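Local atomic coordinates of citrate synthase (PDB entry 4TVM), a protein that catalyses the Krebs-cycle condensation of acetyl-CoA with oxaloacetate and water, yielding citrate and coenzyme A. Residues A8-R11 / E16-L19; I21-A24 / A28-I31; T240-G245 / H403-S408; T253-G258 / P393-H398; Y148-D153 / T164-A169. All coordinates share one frame; numbering follows the deposited sequence.

In the fold
Interactions 1 and 2 are successive hairpin contacts of one small antiparallel sheet near the N-terminus. They share strand 17-22, meet where Ile31 packs on Ala8 and Leu19, and rely on backbone hydrogen bonds, with the second subunit prolonging the sheet. The other three belong to the helical body. Interaction 4 is wholly buried and apolar; it touches interaction 3 through Val241, whose CG2 meets helix 251-262, and interaction 5 through Ile396, which packs on Thr164 and Leu167, and Ile255, which packs on Leu167. Interactions 3 and 5 are partly buried helix-to-loop contacts centred on arginines, Arg242 and Arg166, each facing an acid. The chemistry thus shifts from backbone pairing in the sheet to charge at loops and hydrophobic packing inside.

Interaction 1: residues A8-R11 / E16-L19; sequences ATLR and EIDL
Ala8 and Leu19 face each other, as do Leu10 and Ile17, as hydrogen-bonded pairs of the antiparallel beta hairpin formed by strands 8-11 and 17-22. Backbone bonds dominate: Ala8 N donates to Leu19 O at 3.1 Å, and Leu19 N returns a bond to Ala8 O. Leu10 and Ile17 bond reciprocally too, though their modelled lengths are implausibly short. Thr9 and Asp18 form the non-hydrogen-bonded pair, polar residues suited to the more exposed face.

Apolar contacts lie on the opposite face. Leu10 CB rests 3.7 Å from Ile17 CG2, while Ile17 CG1, anti to the backbone N (chi1 -165°), leads away; Leu19 CD1 also approaches Leu10 CB. Ile31 covers Ala8 and Leu19, and beyond Thr9 and Arg11 a strand of the second subunit continues the sheet.

Charge contributes weakly. Arg11 lies close to Arg11 of the second subunit, a repulsion that Glu16 may partly offset. Glu16 OE1 is 4.3 Å from Arg11 NE, well out of the guanidinium plane.

Interaction 2: residues I21-A24 / A28-I31; sequences IVHA and ADGI
Val22 and Gly30 form the centre of the contact, a hydrogen-bonded antiparallel pair. Val22 N donates to Gly30 O at 2.9 Å, and Gly30 N answers to Val22 O at 3.1 Å. Above this pair, Val22 CG1 lies 3.5 Å from Gly30 O. The torsion chi1 of 46° sets that methyl between the backbone N and the carbonyl carbon, leaning it over the glycine backbone; since Gly30 carries no side chain, the branched valine can settle there.

One step along, Ile21 and Ile31 make a non-hydrogen-bonded pair on the other face, their CG1 atoms 4.5 Å apart. Ile21 CA also makes a CA-H...O contact with Gly30 O, at 3.5 Å. Together these pairs define a beta hairpin between strands 17-22 and 29-32, the second hairpin of the three-stranded sheet.

Toward the turn, the regular pairing gives way to a side chain. Asp29 OD1 appears to accept from Ala24 N, but the modelled distance is too short for its exact geometry to be trusted. Ala24 CB packs beside Ala28 O, where the small side chain takes little room.

Farther out, the second subunit packs against the hairpin: one of its strands pairs in parallel with Asp29, Gly30 and Ile31, Ile416 of that subunit packs on Ala24, and its Leu10 packs on Ile31.

Interaction 3: residues T240-G245 / H403-S408; sequences TVRLVG and HDEGDS
Arg242 reaches toward Glu405 on a chain stretched from CG to NE, which carries its guanidinium well clear of helix 236-246. Glu405 responds with CG anti to its own carbonyl carbon (chi1 -79°) and an extended chain beyond, so that its carboxylate projects out of the loop toward the arginine.

The two side chains run at about a right angle, yet their flat ends lie nearly coplanar, 21° apart. OE2 of Glu405 stands at the edge of the guanidinium, 4.0 Å from Arg242 NH1. This is a long salt bridge without a hydrogen bond, so it probably supplies electrostatic attraction more than a fixed geometry. The stronger partner of Arg242 is Glu401, whose OE1 makes a salt bridge to NH2. A long arginine suits the site because its separate nitrogens can face two acids.

A second, looser touch joins His403 and Gly245: CE1 of the imidazole lies 4.4 Å from Gly245 O. The ring of His403 also stacks with that of Trp399, and the slim glycine leaves the helix backbone accessible beside it.

Within the helical body of citrate synthase, about 12 Å from bound oxaloacetate at the Arg242 side chain and so outside its pocket, helix 236-246 thereby meets the end of helix 383-403 and the following loop. His398 and Met402 flank Arg242, Ala55 and Ser57 of strand 52-57 touch it, and Val241 and Val244 pack on Ser254 of helix 251-262.

Interaction 4: residues T253-G258 / P393-H398; sequences TSISGG and PGWIAH
Ile255 and Trp395 form the heart of a buried, apolar helix-helix contact between helices 251-262 and 383-403 in the largely helical body of citrate synthase. The segment axes approach to 10.3 Å, with 130° between their directions. With CG anti to the carbonyl carbon (chi1 -75°), Trp395 directs its indole into the interface. Ile255 CD1 abuts Trp395 CB, while Ile255 CG2 lies 3.9 Å from Trp395 CE3. One turn later Gly258, lacking a side chain, lets the ring come over its backbone: its CA sits 4.2 Å above the indole plane, offset toward the rim. Ile396 CG1 adds a contact 4.2 Å from Ile255 CD1, and Leu167 of helix 159-182 packs on both isoleucines.

The indole NE1 has a weak hydrogen bond to Ser237 OG of helix 236-246. Since no hydrogen bond crosses between the two segments, cohesion here probably comes mainly from the hydrophobic effect and shape fit: branched aliphatic chains against a broad ring, with glycine admitting it.

Interaction 5: residues Y148-D153 / T164-A169; sequences YQDALD and TIRLLA
Asp150 and Arg166 are joined by a hydrogen-bonded salt bridge, Arg166 NH2 donating to Asp150 OD2 at 3.3 Å. The bond is fairly straight, 164° at the hydrogen, and OD2 lies near the guanidinium plane; the nitrogen meets it on the anti side, 31° out of the carboxylate plane. With CG anti to the backbone N (chi1 -155°), Asp150 turns its acid to this meeting.

Tyr148 covers one face of the guanidinium. Its CD1 stands 3.3 Å above the plane, over the centre. Arg166 NH2 lies at the edge of the tyrosine ring, and the two planes are steeply inclined, so this is not a parallel stack. The tyrosine hydroxyl is satisfied separately, through a hydrogen bond with His117 N. Ala151 CB fills in 4.1 Å from Arg166 NH1, a small group suited to the guanidinium's flank.

Arginine's long extended chain lets it span from helix 159-182 to the loop that follows helix 133-147. The arrangement is an interhelical loop of the helical domain, linked to the following helix by an arginine that meets its acid and aromatic residues.

Interaction 1: residues A8-R11 / E16-L19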
loop_
_atom_site.group_PDB
_atom_site.type_symbol
_atom_site.label_atom_id
_atom_site.label_comp_id
_atom_site.label_asym_id
_atom_site.label_seq_id
_atom_site.Cartn_x
_atom_site.Cartn_y
_atom_site.Cartn_z
ATOM N N ALA A 8 -15.306 26.358 15.952
ATOM C CA ALA A 8 -16.069 26.661 14.732
ATOM C C ALA A 8 -17.471 26.103 14.913
ATOM O O ALA A 8 -17.705 25.263 15.782
ATOM C CB ALA A 8 -15.420 26.029 13.522
ATOM N N THR A 9 -18.399 26.567 14.089
ATOM C CA THR A 9 -19.755 26.061 14.095
ATOM C C THR A 9 -20.111 25.727 12.656
ATOM O O THR A 9 -19.859 26.528 11.750
ATOM C CB THR A 9 -20.761 27.098 14.650
ATOM O OG1 THR A 9 -20.781 28.254 13.800
ATOM C CG2 THR A 9 -20.392 27.530 16.090
ATOM N N LEU A 10 -20.683 24.539 12.459
ATOM C CA LEU A 10 -21.151 24.083 11.166
ATOM C C LEU A 10 -22.664 23.907 11.184
ATOM O O LEU A 10 -23.240 23.329 12.129
ATOM C CB LEU A 10 -20.481 22.758 10.806
ATOM C CG LEU A 10 -21.079 22.014 9.613
ATOM C CD1 LEU A 10 -20.779 22.718 8.303
ATOM C CD2 LEU A 10 -20.535 20.602 9.593
ATOM N N ARG A 11 -23.287 24.380 10.108
ATOM C CA ARG A 11 -24.731 24.360 9.952
ATOM C C ARG A 11 -25.043 23.602 8.666
ATOM O O ARG A 11 -24.637 24.016 7.581
ATOM C CB ARG A 11 -25.291 25.789 9.860
ATOM C CG ARG A 11 -24.701 26.798 10.843
ATOM C CD ARG A 11 -25.582 27.039 12.064
ATOM N NE ARG A 11 -25.068 28.123 12.905
ATOM C CZ ARG A 11 -25.255 29.425 12.686
ATOM N NH1 ARG A 11 -24.728 30.314 13.524
ATOM N NH2 ARG A 11 -25.959 29.855 11.640
ATOM N N GLU A 16 -27.183 21.531 13.566
ATOM C CA GLU A 16 -26.178 22.530 13.268
ATOM C C GLU A 16 -25.130 22.312 14.349
ATOM O O GLU A 16 -25.500 22.000 15.485
ATOM C CB GLU A 16 -26.811 23.897 13.391
ATOM C CG GLU A 16 -28.091 23.988 12.582
ATOM C CD GLU A 16 -29.127 24.910 13.159
ATOM O OE1 GLU A 16 -28.905 26.143 13.183
ATOM O OE2 GLU A 16 -30.188 24.392 13.565
ATOM N N ILE A 17 -23.837 22.442 14.042
ATOM C CA ILE A 17 -22.832 21.957 15.002
ATOM C C ILE A 17 -21.505 22.708 15.223
ATOM O O ILE A 17 -20.937 23.332 14.331
ATOM C CB ILE A 17 -22.475 20.502 14.696
ATOM C CG1 ILE A 17 -21.735 19.899 15.886
ATOM C CG2 ILE A 17 -21.625 20.405 13.431
ATOM C CD1 ILE A 17 -21.217 18.519 15.615
ATOM N N ASP A 18 -21.015 22.547 16.451
ATOM C CA ASP A 18 -19.835 23.211 16.971
ATOM C C ASP A 18 -18.637 22.260 17.032
ATOM O O ASP A 18 -18.743 21.178 17.581
ATOM C CB ASP A 18 -20.141 23.630 18.399
ATOM C CG ASP A 18 -20.379 22.435 19.296
ATOM O OD1 ASP A 18 -20.508 21.304 18.757
ATOM O OD2 ASP A 18 -20.432 22.621 20.523
ATOM N N LEU A 19 -17.487 22.696 16.542
ATOM C CA LEU A 19 -16.332 21.818 16.380
ATOM C C LEU A 19 -15.079 22.346 17.036
ATOM O O LEU A 19 -14.733 23.505 16.870
ATOM C CB LEU A 19 -16.053 21.697 14.909
ATOM C CG LEU A 19 -17.274 21.189 14.158
ATOM C CD1 LEU A 19 -17.067 21.399 12.672
ATOM C CD2 LEU A 19 -17.538 19.722 14.480
#

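Interaction 2: residues I21-A24 / A28-I31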
loop_
_atom_site.group_PDB
_atom_site.type_symbol
_atom_site.label_atom_id
_atom_site.label_comp_id
_atom_site.label_asym_id
_atom_site.label_seq_id
_atom_site.Cartn_x
_atom_site.Cartn_y
_atom_site.Cartn_z
ATOM N N ILE A 21 -11.154 23.206 17.832
ATOM C CA ILE A 21 -10.062 23.608 16.960
ATOM C C ILE A 21 -8.789 23.112 17.576
ATOM O O ILE A 21 -8.558 23.287 18.766
ATOM C CB ILE A 21 -10.034 25.133 16.734
ATOM C CG1 ILE A 21 -11.008 25.478 15.616
ATOM C CG2 ILE A 21 -8.645 25.630 16.334
ATOM C CD1 ILE A 21 -11.051 26.946 15.279
ATOM N N VAL A 22 -7.962 22.487 16.762
ATOM C CA VAL A 22 -6.725 21.938 17.264
ATOM C C VAL A 22 -5.617 22.761 16.637
ATOM O O VAL A 22 -5.623 23.000 15.421
ATOM C CB VAL A 22 -6.623 20.417 16.990
ATOM C CG1 VAL A 22 -7.019 20.081 15.561
ATOM C CG2 VAL A 22 -5.234 19.894 17.320
ATOM N N HIS A 23 -4.694 23.222 17.480
ATOM C CA HIS A 23 -3.714 24.217 17.075
ATOM C C HIS A 23 -2.398 23.632 16.650
ATOM O O HIS A 23 -1.888 22.725 17.272
ATOM C CB HIS A 23 -3.481 25.201 18.208
ATOM C CG HIS A 23 -4.734 25.871 18.656
ATOM N ND1 HIS A 23 -5.434 25.478 19.779
ATOM C CD2 HIS A 23 -5.456 26.866 18.092
ATOM C CE1 HIS A 23 -6.518 26.222 19.902
ATOM N NE2 HIS A 23 -6.553 27.074 18.893
ATOM N N ALA A 24 -1.834 24.202 15.606
ATOM C CA ALA A 24 -0.610 23.727 15.017
ATOM C C ALA A 24 0.540 24.617 15.469
ATOM O O ALA A 24 0.408 25.842 15.463
ATOM C CB ALA A 24 -0.744 23.805 13.519
ATOM N N ALA A 28 -1.108 25.673 9.071
ATOM C CA ALA A 28 -2.554 25.680 9.208
ATOM C C ALA A 28 -2.991 24.889 10.409
ATOM O O ALA A 28 -2.377 23.885 10.780
ATOM C CB ALA A 28 -3.206 25.120 7.956
ATOM N N ASP A 29 -4.057 25.371 11.021
ATOM C CA ASP A 29 -4.686 24.693 12.124
ATOM C C ASP A 29 -5.805 23.842 11.564
ATOM O O ASP A 29 -6.269 24.051 10.423
ATOM C CB ASP A 29 -5.222 25.710 13.138
ATOM C CG ASP A 29 -4.106 26.378 13.943
ATOM O OD1 ASP A 29 -3.520 25.715 14.823
ATOM O OD2 ASP A 29 -3.818 27.565 13.704
ATOM N N GLY A 30 -6.224 22.872 12.373
ATOM C CA GLY A 30 -7.314 21.965 12.015
ATOM C C GLY A 30 -8.608 22.296 12.741
ATOM O O GLY A 30 -8.597 22.748 13.896
ATOM N N ILE A 31 -9.720 22.085 12.040
ATOM C CA ILE A 31 -11.054 22.077 12.639
ATOM C C ILE A 31 -11.434 20.612 12.879
ATOM O O ILE A 31 -11.764 19.880 11.932
ATOM C CB ILE A 31 -12.095 22.715 11.703
ATOM C CG1 ILE A 31 -11.718 24.174 11.387
ATOM C CG2 ILE A 31 -13.482 22.648 12.336
ATOM C CD1 ILE A 31 -12.213 24.644 10.041
#

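Interaction 3: residues T240-G245 / H403-S408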
loop_
_atom_site.group_PDB
_atom_site.type_symbol
_atom_site.label_atom_id
_atom_site.label_comp_id
_atom_site.label_asym_id
_atom_site.label_seq_id
_atom_site.Cartn_x
_atom_site.Cartn_y
_atom_site.Cartn_z
ATOM N N THR A 240 0.398 6.100 2.642
ATOM C CA THR A 240 0.174 4.685 2.379
ATOM C C THR A 240 0.887 3.819 3.366
ATOM O O THR A 240 0.374 2.801 3.774
ATOM C CB THR A 240 0.686 4.296 1.004
ATOM O OG1 THR A 240 -0.015 5.054 0.022
ATOM C CG2 THR A 240 0.460 2.824 0.766
ATOM N N VAL A 241 2.085 4.224 3.755
ATOM C CA VAL A 241 2.764 3.542 4.808
ATOM C C VAL A 241 1.948 3.699 6.073
ATOM O O VAL A 241 1.764 2.766 6.823
ATOM C CB VAL A 241 4.156 4.099 4.964
ATOM C CG1 VAL A 241 4.846 3.491 6.172
ATOM C CG2 VAL A 241 4.964 3.822 3.702
ATOM N N ARG A 242 1.383 4.865 6.264
ATOM C CA ARG A 242 0.561 5.131 7.444
ATOM C C ARG A 242 -0.713 4.321 7.541
ATOM O O ARG A 242 -1.075 3.922 8.618
ATOM C CB ARG A 242 0.219 6.628 7.535
ATOM C CG ARG A 242 1.179 7.391 8.432
ATOM C CD ARG A 242 0.964 8.907 8.338
ATOM N NE ARG A 242 2.014 9.632 9.063
ATOM C CZ ARG A 242 1.994 9.891 10.377
ATOM N NH1 ARG A 242 0.936 9.559 11.140
ATOM N NH2 ARG A 242 2.996 10.550 10.942
ATOM N N LEU A 243 -1.381 4.090 6.417
ATOM C CA LEU A 243 -2.614 3.325 6.335
ATOM C C LEU A 243 -2.432 1.816 6.611
ATOM O O LEU A 243 -3.182 1.197 7.360
ATOM C CB LEU A 243 -3.185 3.546 4.938
ATOM C CG LEU A 243 -4.705 3.382 4.681
ATOM C CD1 LEU A 243 -5.580 4.086 5.702
ATOM C CD2 LEU A 243 -5.057 3.891 3.302
ATOM N N VAL A 244 -1.417 1.245 6.006
ATOM C CA VAL A 244 -1.092 -0.135 6.178
ATOM C C VAL A 244 -0.720 -0.352 7.636
ATOM O O VAL A 244 -1.141 -1.340 8.283
ATOM C CB VAL A 244 0.104 -0.435 5.261
ATOM C CG1 VAL A 244 0.689 -1.809 5.522
ATOM C CG2 VAL A 244 -0.318 -0.315 3.821
ATOM N N GLY A 245 0.064 0.586 8.168
ATOM C CA GLY A 245 0.500 0.463 9.550
ATOM C C GLY A 245 -0.715 0.553 10.442
ATOM O O GLY A 245 -0.715 0.142 11.575
ATOM N N HIS A 403 3.054 4.797 15.453
ATOM C CA HIS A 403 3.064 3.882 16.557
ATOM C C HIS A 403 3.155 4.463 17.941
ATOM O O HIS A 403 2.557 3.922 18.854
ATOM C CB HIS A 403 4.145 2.852 16.372
ATOM C CG HIS A 403 3.604 1.625 15.752
ATOM N ND1 HIS A 403 3.364 1.535 14.403
ATOM C CD2 HIS A 403 3.100 0.501 16.306
ATOM C CE1 HIS A 403 2.814 0.364 14.137
ATOM N NE2 HIS A 403 2.639 -0.280 15.276
ATOM N N ASP A 404 3.880 5.553 18.111
ATOM C CA ASP A 404 4.115 6.054 19.456
ATOM C C ASP A 404 2.948 6.892 19.967
ATOM O O ASP A 404 3.046 7.494 21.031
ATOM C CB ASP A 404 5.435 6.834 19.512
ATOM C CG ASP A 404 6.661 5.943 19.260
ATOM O OD1 ASP A 404 6.580 4.710 19.441
ATOM O OD2 ASP A 404 7.721 6.476 18.879
ATOM N N GLU A 405 1.836 6.900 19.236
ATOM C CA GLU A 405 0.714 7.782 19.558
ATOM C C GLU A 405 -0.174 7.243 20.693
ATOM O O GLU A 405 -0.100 6.056 21.019
ATOM C CB GLU A 405 -0.098 8.076 18.287
ATOM C CG GLU A 405 0.565 9.142 17.420
ATOM C CD GLU A 405 0.061 9.188 15.987
ATOM O OE1 GLU A 405 -1.115 8.859 15.743
ATOM O OE2 GLU A 405 0.848 9.574 15.096
ATOM N N GLY A 406 -0.992 8.133 21.278
ATOM C CA GLY A 406 -1.858 7.842 22.452
ATOM C C GLY A 406 -2.717 6.595 22.303
ATOM O O GLY A 406 -2.928 5.840 23.259
ATOM N N ASP A 407 -3.282 6.455 21.113
ATOM C CA ASP A 407 -3.430 5.166 20.442
ATOM C C ASP A 407 -4.030 5.472 19.093
ATOM O O ASP A 407 -5.059 6.153 18.994
ATOM C CB ASP A 407 -4.307 4.131 21.179
ATOM C CG ASP A 407 -3.987 2.684 20.762
ATOM O OD1 ASP A 407 -2.823 2.416 20.398
ATOM O OD2 ASP A 407 -4.886 1.812 20.812
ATOM N N SER A 408 -3.363 5.002 18.052
ATOM C CA SER A 408 -3.917 5.100 16.726
ATOM C C SER A 408 -5.079 4.118 16.644
ATOM O O SER A 408 -5.176 3.162 17.428
ATOM C CB SER A 408 -2.851 4.794 15.670
ATOM O OG SER A 408 -2.361 3.470 15.793
#

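Interaction 4: residues T253-G258 / P393-H398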
loop_
_atom_site.group_PDB
_atom_site.type_symbol
_atom_site.label_atom_id
_atom_site.label_comp_id
_atom_site.label_asym_id
_atom_site.label_seq_id
_atom_site.Cartn_x
_atom_site.Cartn_y
_atom_site.Cartn_z
ATOM N N THR A 253 6.003 -4.614 5.809
ATOM C CA THR A 253 4.822 -4.669 4.973
ATOM C C THR A 253 4.351 -3.250 4.735
ATOM O O THR A 253 3.960 -2.895 3.620
ATOM C CB THR A 253 3.736 -5.558 5.598
ATOM O OG1 THR A 253 4.322 -6.810 6.005
ATOM C CG2 THR A 253 2.613 -5.791 4.604
ATOM N N SER A 254 4.464 -2.403 5.748
ATOM C CA SER A 254 4.138 -0.970 5.562
ATOM C C SER A 254 5.071 -0.234 4.576
ATOM O O SER A 254 4.605 0.585 3.782
ATOM C CB SER A 254 4.098 -0.254 6.904
ATOM O OG SER A 254 3.554 -1.103 7.905
ATOM N N ILE A 255 6.365 -0.554 4.574
ATOM C CA ILE A 255 7.305 0.083 3.606
ATOM C C ILE A 255 7.039 -0.390 2.183
ATOM O O ILE A 255 7.066 0.361 1.189
ATOM C CB ILE A 255 8.746 -0.259 3.966
ATOM C CG1 ILE A 255 9.129 0.416 5.282
ATOM C CG2 ILE A 255 9.708 0.093 2.840
ATOM C CD1 ILE A 255 8.945 1.911 5.288
ATOM N N SER A 256 6.794 -1.675 2.082
ATOM C CA SER A 256 6.380 -2.204 0.838
ATOM C C SER A 256 5.199 -1.440 0.270
ATOM O O SER A 256 5.182 -1.141 -0.898
ATOM C CB SER A 256 6.010 -3.643 1.015
ATOM O OG SER A 256 5.514 -4.073 -0.231
ATOM N N GLY A 257 4.203 -1.113 1.082
ATOM C CA GLY A 257 3.074 -0.329 0.581
ATOM C C GLY A 257 3.472 1.053 0.145
ATOM O O GLY A 257 2.983 1.580 -0.838
ATOM N N GLY A 258 4.375 1.663 0.881
ATOM C CA GLY A 258 4.965 2.894 0.430
ATOM C C GLY A 258 5.638 2.660 -0.902
ATOM O O GLY A 258 5.561 3.534 -1.773
ATOM N N PRO A 393 13.962 6.741 5.169
ATOM C CA PRO A 393 13.967 7.270 6.534
ATOM C C PRO A 393 12.663 7.985 6.916
ATOM O O PRO A 393 12.220 7.946 8.082
ATOM C CB PRO A 393 15.151 8.246 6.516
ATOM C CG PRO A 393 15.428 8.506 5.067
ATOM C CD PRO A 393 15.162 7.178 4.442
ATOM N N GLY A 394 12.035 8.614 5.940
ATOM C CA GLY A 394 10.812 9.354 6.194
ATOM C C GLY A 394 9.684 8.385 6.395
ATOM O O GLY A 394 8.880 8.516 7.335
ATOM N N TRP A 395 9.602 7.417 5.494
ATOM C CA TRP A 395 8.642 6.333 5.647
ATOM C C TRP A 395 8.735 5.788 7.025
ATOM O O TRP A 395 7.730 5.600 7.685
ATOM C CB TRP A 395 8.890 5.210 4.648
ATOM C CG TRP A 395 8.461 5.551 3.255
ATOM C CD1 TRP A 395 7.611 6.519 2.884
ATOM C CD2 TRP A 395 8.886 4.901 2.056
ATOM N NE1 TRP A 395 7.463 6.532 1.520
ATOM C CE2 TRP A 395 8.251 5.553 0.984
ATOM C CE3 TRP A 395 9.774 3.845 1.782
ATOM C CZ2 TRP A 395 8.462 5.199 -0.332
ATOM C CZ3 TRP A 395 9.968 3.474 0.458
ATOM C CH2 TRP A 395 9.304 4.145 -0.584
ATOM N N ILE A 396 9.944 5.554 7.480
ATOM C CA ILE A 396 10.141 4.903 8.771
ATOM C C ILE A 396 9.748 5.801 9.938
ATOM O O ILE A 396 9.153 5.337 10.911
ATOM C CB ILE A 396 11.596 4.417 8.913
ATOM C CG1 ILE A 396 11.833 3.248 7.970
ATOM C CG2 ILE A 396 11.882 3.950 10.330
ATOM C CD1 ILE A 396 13.262 2.736 7.911
ATOM N N ALA A 397 10.106 7.082 9.841
ATOM C CA ALA A 397 9.888 8.050 10.902
ATOM C C ALA A 397 8.423 8.216 11.196
ATOM O O ALA A 397 8.040 8.332 12.366
ATOM C CB ALA A 397 10.472 9.378 10.479
ATOM N N HIS A 398 7.621 8.277 10.119
ATOM C CA HIS A 398 6.175 8.467 10.201
ATOM C C HIS A 398 5.468 7.261 10.792
ATOM O O HIS A 398 4.584 7.395 11.621
ATOM C CB HIS A 398 5.601 8.738 8.804
ATOM C CG HIS A 398 5.821 10.133 8.328
ATOM N ND1 HIS A 398 6.982 10.530 7.702
ATOM C CD2 HIS A 398 5.042 11.232 8.397
ATOM C CE1 HIS A 398 6.898 11.810 7.391
ATOM N NE2 HIS A 398 5.732 12.261 7.806
#

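Interaction 5: residues Y148-D153 / T164-A169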
loop_
_atom_site.group_PDB
_atom_site.type_symbol
_atom_site.label_atom_id
_atom_site.label_comp_id
_atom_site.label_asym_id
_atom_site.label_seq_id
_atom_site.Cartn_x
_atom_site.Cartn_y
_atom_site.Cartn_z
ATOM N N TYR A 148 13.503 -12.446 8.040
ATOM C CA TYR A 148 13.748 -11.708 9.251
ATOM C C TYR A 148 12.428 -11.728 10.016
ATOM O O TYR A 148 11.894 -10.694 10.388
ATOM C CB TYR A 148 14.287 -10.298 8.897
ATOM C CG TYR A 148 15.569 -10.394 8.058
ATOM C CD1 TYR A 148 16.809 -10.559 8.658
ATOM C CD2 TYR A 148 15.533 -10.366 6.667
ATOM C CE1 TYR A 148 17.988 -10.668 7.907
ATOM C CE2 TYR A 148 16.696 -10.475 5.911
ATOM C CZ TYR A 148 17.930 -10.644 6.536
ATOM O OH TYR A 148 19.107 -10.798 5.773
ATOM N N GLN A 149 11.916 -12.955 10.198
ATOM C CA GLN A 149 10.789 -13.294 11.090
ATOM C C GLN A 149 11.169 -12.921 12.515
ATOM O O GLN A 149 10.341 -12.693 13.383
ATOM C CB GLN A 149 10.551 -14.812 11.080
ATOM C CG GLN A 149 10.196 -15.427 9.748
ATOM C CD GLN A 149 9.865 -16.904 9.857
ATOM O OE1 GLN A 149 10.632 -17.686 10.421
ATOM N NE2 GLN A 149 8.721 -17.300 9.304
ATOM N N ASP A 150 12.464 -12.954 12.732
ATOM C CA ASP A 150 13.125 -12.553 13.945
ATOM C C ASP A 150 12.483 -11.399 14.766
ATOM O O ASP A 150 12.286 -11.544 15.962
ATOM C CB ASP A 150 14.554 -12.151 13.526
ATOM C CG ASP A 150 15.535 -12.278 14.627
ATOM O OD1 ASP A 150 15.116 -12.429 15.787
ATOM O OD2 ASP A 150 16.741 -12.231 14.335
ATOM N N ALA A 151 12.204 -10.255 14.137
ATOM C CA ALA A 151 11.862 -9.046 14.875
ATOM C C ALA A 151 10.710 -8.317 14.237
ATOM O O ALA A 151 10.842 -7.157 13.863
ATOM C CB ALA A 151 13.076 -8.115 14.943
ATOM N N LEU A 152 9.574 -8.983 14.111
ATOM C CA LEU A 152 8.476 -8.470 13.302
ATOM C C LEU A 152 7.343 -7.881 14.125
ATOM O O LEU A 152 6.319 -7.455 13.557
ATOM C CB LEU A 152 7.875 -9.597 12.444
ATOM C CG LEU A 152 8.641 -10.004 11.198
ATOM C CD1 LEU A 152 7.797 -10.963 10.365
ATOM C CD2 LEU A 152 9.033 -8.772 10.398
ATOM N N ASP A 153 7.506 -7.833 15.447
ATOM C CA ASP A 153 6.402 -7.384 16.284
ATOM C C ASP A 153 6.273 -5.838 16.259
ATOM O O ASP A 153 7.166 -5.103 16.741
ATOM C CB ASP A 153 6.577 -7.935 17.691
ATOM C CG ASP A 153 5.461 -7.553 18.611
ATOM O OD1 ASP A 153 4.595 -6.705 18.241
ATOM O OD2 ASP A 153 5.510 -8.068 19.751
ATOM N N THR A 164 14.248 -1.414 11.866
ATOM C CA THR A 164 14.567 -0.068 11.332
ATOM C C THR A 164 15.986 -0.124 10.780
ATOM O O THR A 164 16.249 0.298 9.661
ATOM C CB THR A 164 14.437 0.998 12.409
ATOM O OG1 THR A 164 13.048 1.293 12.590
ATOM C CG2 THR A 164 15.218 2.284 12.074
ATOM N N ILE A 165 16.878 -0.722 11.554
ATOM C CA ILE A 165 18.263 -0.876 11.150
ATOM C C ILE A 165 18.367 -1.731 9.908
ATOM O O ILE A 165 18.946 -1.317 8.903
ATOM C CB ILE A 165 19.119 -1.480 12.294
ATOM C CG1 ILE A 165 19.057 -0.589 13.544
ATOM C CG2 ILE A 165 20.559 -1.588 11.874
ATOM C CD1 ILE A 165 19.291 0.898 13.249
ATOM N N ARG A 166 17.815 -2.935 9.985
ATOM C CA ARG A 166 17.808 -3.854 8.846
ATOM C C ARG A 166 17.336 -3.214 7.543
ATOM O O ARG A 166 17.873 -3.500 6.478
ATOM C CB ARG A 166 16.918 -5.042 9.159
ATOM C CG ARG A 166 17.677 -6.247 9.647
ATOM C CD ARG A 166 16.858 -7.096 10.576
ATOM N NE ARG A 166 17.649 -8.232 11.001
ATOM C CZ ARG A 166 17.190 -9.230 11.747
ATOM N NH1 ARG A 166 15.917 -9.237 12.156
ATOM N NH2 ARG A 166 18.011 -10.225 12.084
ATOM N N LEU A 167 16.332 -2.356 7.613
ATOM C CA LEU A 167 15.831 -1.682 6.402
ATOM C C LEU A 167 16.791 -0.634 5.902
ATOM O O LEU A 167 17.044 -0.543 4.711
ATOM C CB LEU A 167 14.478 -1.020 6.666
ATOM C CG LEU A 167 13.254 -1.892 6.373
ATOM C CD1 LEU A 167 12.041 -1.422 7.152
ATOM C CD2 LEU A 167 12.962 -1.855 4.888
ATOM N N LEU A 168 17.306 0.186 6.801
ATOM C CA LEU A 168 18.222 1.241 6.383
ATOM C C LEU A 168 19.502 0.651 5.809
ATOM O O LEU A 168 20.089 1.213 4.883
ATOM C CB LEU A 168 18.571 2.150 7.555
ATOM C CG LEU A 168 17.481 3.135 7.924
ATOM C CD1 LEU A 168 17.815 3.714 9.287
ATOM C CD2 LEU A 168 17.394 4.229 6.872
ATOM N N ALA A 169 19.936 -0.478 6.366
ATOM C CA ALA A 169 21.166 -1.145 5.879
ATOM C C ALA A 169 20.918 -1.897 4.611
ATOM O O ALA A 169 21.659 -1.746 3.659
ATOM C CB ALA A 169 21.729 -2.106 6.905
#